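COMPASS component SPP1 (Saccharomyces cerevisiae S288c, PDB 6J2P) recognises the methylated histone H3 tail through its PHD finger, as a component of the Set1C/COMPASS methyltransferase complex. Local coordinates at residues L63-Y68 and K89-R94. Residues are numbered along the deposited sequence; the frame is centred on the assembly and turned at random.
Sequences LVFSFY and KTLWKR
Phe65 and Ser66 both turn their backbone N-H groups onto the carbonyl oxygen of Leu91, which marks a classic beta bulge in a two-stranded antiparallel pairing. Phe65 N lies 3.0 Å from Leu91 O, whereas the bond from Ser66 N to the same oxygen is weak, at 3.4 Å. Beyond the bulge, Leu91 N returns a bond to Ser66 O (3.0 Å), and on the far side of the bulge Lys93 N donates to Leu63 O at 2.7 Å. Val64 and Trp92 form the non-hydrogen-bonded pair, with Val64 CG2 3.5 Å from Trp92 CZ3. Trp92 also carries Thr90 CG2 over one indole face, offset toward the rim. The Lys93 chain, extended beyond CG, crosses the Phe65 side chain at about a right angle and brings CE to the edge of its ring. A side-chain oxygen continues the pairing at Thr90: OG1, anti to the carbonyl carbon (chi1 -68°), accepts Tyr68 N at 2.9 Å with an N-H...O angle of 162°. An alanine here would probably leave Tyr68 N without this acceptor and open a gap against the indole where CG2 had lain. Tyr68 also sets its ring edge against Lys89 O, with CD2 3.4 Å away. The pairing joins segment 63-68 of the PHD finger to segment 89-94 of the unconventional C3H zinc-finger region. Val64 also hydrogen-bonds through its backbone to the bound peptide, and the cross-strand bonds, four of five from backbone to backbone, probably help hold this peptide-binding strand in place, consistent with the requirement of the C3H zinc finger for the stability of the whole structure.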
ATOM      1  N   LEU A  63       0.697  -4.520   3.889  1.00 61.15           N
ATOM      2  CA  LEU A  63       1.558  -3.839   4.845  1.00 56.80           C
ATOM      3  C   LEU A  63       1.505  -2.322   4.709  1.00 57.09           C
ATOM      4  O   LEU A  63       2.358  -1.629   5.273  1.00 51.11           O
ATOM      5  CB  LEU A  63       2.999  -4.329   4.693  1.00 52.42           C
ATOM      6  CG  LEU A  63       3.231  -5.752   5.199  1.00 55.81           C
ATOM      7  CD1 LEU A  63       4.668  -6.200   4.963  1.00 48.42           C
ATOM      8  CD2 LEU A  63       2.865  -5.845   6.672  1.00 54.75           C
ATOM      9  N   VAL A  64       0.525  -1.796   3.981  1.00 57.79           N
ATOM     10  CA  VAL A  64       0.370  -0.361   3.769  1.00 56.37           C
ATOM     11  C   VAL A  64      -0.831   0.107   4.577  1.00 56.71           C
ATOM     12  O   VAL A  64      -1.940  -0.419   4.416  1.00 55.18           O
ATOM     13  CB  VAL A  64       0.194  -0.024   2.280  1.00 51.77           C
ATOM     14  CG1 VAL A  64      -0.243   1.423   2.114  1.00 51.22           C
ATOM     15  CG2 VAL A  64       1.478  -0.290   1.520  1.00 44.47           C
ATOM     16  N   PHE A  65      -0.614   1.095   5.448  1.00 58.77           N
ATOM     17  CA  PHE A  65      -1.728   1.674   6.193  1.00 62.78           C
ATOM     18  C   PHE A  65      -2.430   2.753   5.378  1.00 58.87           C
ATOM     19  O   PHE A  65      -3.658   2.741   5.242  1.00 66.87           O
ATOM     20  CB  PHE A  65      -1.238   2.241   7.527  1.00 61.69           C
ATOM     21  CG  PHE A  65      -2.337   2.818   8.378  1.00 66.55           C
ATOM     22  CD1 PHE A  65      -3.278   1.993   8.973  1.00 70.77           C
ATOM     23  CD2 PHE A  65      -2.433   4.186   8.577  1.00 58.98           C
ATOM     24  CE1 PHE A  65      -4.290   2.521   9.753  1.00 79.18           C
ATOM     25  CE2 PHE A  65      -3.442   4.720   9.355  1.00 63.17           C
ATOM     26  CZ  PHE A  65      -4.373   3.886   9.944  1.00 73.87           C
ATOM     27  N   SER A  66      -1.664   3.694   4.830  1.00 55.51           N
ATOM     28  CA  SER A  66      -2.207   4.738   3.970  1.00 52.58           C
ATOM     29  C   SER A  66      -1.151   5.102   2.940  1.00 47.01           C
ATOM     30  O   SER A  66       0.001   5.367   3.297  1.00 46.30           O
ATOM     31  CB  SER A  66      -2.622   5.972   4.777  1.00 49.62           C
ATOM     32  OG  SER A  66      -1.559   6.431   5.594  1.00 66.48           O
ATOM     33  N   PHE A  67      -1.540   5.107   1.672  1.00 41.18           N
ATOM     34  CA  PHE A  67      -0.615   5.366   0.580  1.00 43.81           C
ATOM     35  C   PHE A  67      -0.821   6.771   0.030  1.00 47.33           C
ATOM     36  O   PHE A  67      -1.952   7.257  -0.067  1.00 36.96           O
ATOM     37  CB  PHE A  67      -0.792   4.337  -0.539  1.00 45.46           C
ATOM     38  CG  PHE A  67      -0.011   4.652  -1.780  1.00 43.13           C
ATOM     39  CD1 PHE A  67       1.358   4.441  -1.827  1.00 40.40           C
ATOM     40  CD2 PHE A  67      -0.645   5.164  -2.900  1.00 41.86           C
ATOM     41  CE1 PHE A  67       2.081   4.734  -2.971  1.00 36.43           C
ATOM     42  CE2 PHE A  67       0.071   5.459  -4.044  1.00 47.35           C
ATOM     43  CZ  PHE A  67       1.437   5.245  -4.079  1.00 36.64           C
ATOM     44  N   TYR A  68       0.287   7.418  -0.326  1.00 43.92           N
ATOM     45  CA  TYR A  68       0.266   8.734  -0.951  1.00 44.91           C
ATOM     46  C   TYR A  68       1.203   8.706  -2.148  1.00 45.37           C
ATOM     47  O   TYR A  68       2.397   8.425  -1.999  1.00 44.03           O
ATOM     48  CB  TYR A  68       0.672   9.825   0.043  1.00 46.97           C
ATOM     49  CG  TYR A  68      -0.413  10.147   1.046  1.00 51.53           C
ATOM     50  CD1 TYR A  68      -1.530  10.885   0.673  1.00 51.09           C
ATOM     51  CD2 TYR A  68      -0.328   9.705   2.360  1.00 52.61           C
ATOM     52  CE1 TYR A  68      -2.529  11.180   1.582  1.00 46.87           C
ATOM     53  CE2 TYR A  68      -1.323   9.994   3.276  1.00 61.60           C
ATOM     54  CZ  TYR A  68      -2.421  10.733   2.881  1.00 58.55           C
ATOM     55  OH  TYR A  68      -3.417  11.025   3.785  1.00 64.75           O
ATOM     56  N   LYS A  89       2.648  11.659   3.778  1.00 54.93           N
ATOM     57  CA  LYS A  89       3.669  10.650   3.544  1.00 51.31           C
ATOM     58  C   LYS A  89       3.052   9.268   3.692  1.00 54.03           C
ATOM     59  O   LYS A  89       2.160   9.064   4.521  1.00 57.39           O
ATOM     60  CB  LYS A  89       4.841  10.814   4.519  1.00 49.55           C
ATOM     61  CG  LYS A  89       6.090  10.044   4.132  1.00 50.85           C
ATOM     62  CD  LYS A  89       7.278  10.462   4.987  1.00 62.52           C
ATOM     63  CE  LYS A  89       6.980  10.305   6.471  1.00 66.37           C
ATOM     64  NZ  LYS A  89       8.145  10.677   7.318  1.00 73.52           N
ATOM     65  N   THR A  90       3.528   8.323   2.884  1.00 49.97           N
ATOM     66  CA  THR A  90       3.016   6.961   2.950  1.00 47.43           C
ATOM     67  C   THR A  90       3.409   6.313   4.272  1.00 43.55           C
ATOM     68  O   THR A  90       4.585   6.307   4.650  1.00 40.87           O
ATOM     69  CB  THR A  90       3.543   6.133   1.780  1.00 43.44           C
ATOM     70  OG1 THR A  90       2.971   6.612   0.557  1.00 44.33           O
ATOM     71  CG2 THR A  90       3.178   4.668   1.962  1.00 43.22           C
ATOM     72  N   LEU A  91       2.420   5.775   4.978  1.00 48.25           N
ATOM     73  CA  LEU A  91       2.642   5.083   6.239  1.00 52.59           C
ATOM     74  C   LEU A  91       2.570   3.576   6.025  1.00 48.84           C
ATOM     75  O   LEU A  91       1.680   3.078   5.330  1.00 50.05           O
ATOM     76  CB  LEU A  91       1.610   5.512   7.285  1.00 56.55           C
ATOM     77  CG  LEU A  91       1.631   6.986   7.693  1.00 56.00           C
ATOM     78  CD1 LEU A  91       0.391   7.336   8.502  1.00 54.07           C
ATOM     79  CD2 LEU A  91       2.894   7.304   8.475  1.00 50.78           C
ATOM     80  N   TRP A  92       3.509   2.856   6.630  1.00 45.97           N
ATOM     81  CA  TRP A  92       3.601   1.411   6.494  1.00 47.98           C
ATOM     82  C   TRP A  92       3.227   0.727   7.802  1.00 50.02           C
ATOM     83  O   TRP A  92       3.590   1.193   8.886  1.00 41.88           O
ATOM     84  CB  TRP A  92       5.012   0.995   6.072  1.00 49.31           C
ATOM     85  CG  TRP A  92       5.393   1.508   4.722  1.00 58.16           C
ATOM     86  CD1 TRP A  92       5.907   2.737   4.427  1.00 55.46           C
ATOM     87  CD2 TRP A  92       5.290   0.806   3.478  1.00 57.89           C
ATOM     88  NE1 TRP A  92       6.130   2.844   3.075  1.00 53.34           N
ATOM     89  CE2 TRP A  92       5.760   1.672   2.470  1.00 59.18           C
ATOM     90  CE3 TRP A  92       4.845  -0.470   3.119  1.00 50.07           C
ATOM     91  CZ2 TRP A  92       5.795   1.304   1.127  1.00 57.35           C
ATOM     92  CZ3 TRP A  92       4.887  -0.835   1.786  1.00 54.78           C
ATOM     93  CH2 TRP A  92       5.357   0.049   0.806  1.00 56.99           C
ATOM     94  N   LYS A  93       2.502  -0.384   7.692  1.00 55.99           N
ATOM     95  CA  LYS A  93       2.142  -1.172   8.860  1.00 44.46           C
ATOM     96  C   LYS A  93       3.359  -1.936   9.384  1.00 41.26           C
ATOM     97  O   LYS A  93       4.426  -1.972   8.766  1.00 42.53           O
ATOM     98  CB  LYS A  93       1.008  -2.141   8.524  1.00 44.27           C
ATOM     99  CG  LYS A  93      -0.296  -1.454   8.142  1.00 50.20           C
ATOM    100  CD  LYS A  93      -1.408  -2.461   7.916  1.00 45.22           C
ATOM    101  CE  LYS A  93      -2.713  -1.773   7.560  1.00 54.48           C
ATOM    102  NZ  LYS A  93      -3.807  -2.758   7.332  1.00 60.54           N
ATOM    103  N   ARG A  94       3.186  -2.550  10.551  1.00 56.94           N
ATOM    104  CA  ARG A  94       4.237  -3.330  11.193  1.00 60.28           C
ATOM    105  C   ARG A  94       4.032  -4.802  10.851  1.00 56.47           C
ATOM    106  O   ARG A  94       3.021  -5.399  11.236  1.00 59.56           O
ATOM    107  CB  ARG A  94       4.225  -3.112  12.707  1.00 60.39           C
ATOM    108  CG  ARG A  94       5.447  -3.653  13.445  1.00 69.86           C
ATOM    109  CD  ARG A  94       5.372  -3.308  14.923  1.00 85.31           C
ATOM    110  NE  ARG A  94       4.157  -3.847  15.528  1.00 83.73           N
ATOM    111  CZ  ARG A  94       3.189  -3.106  16.059  1.00 82.69           C
ATOM    112  NH1 ARG A  94       3.287  -1.784  16.061  1.00 84.52           N
ATOM    113  NH2 ARG A  94       2.118  -3.688  16.582  1.00 73.49           N
TER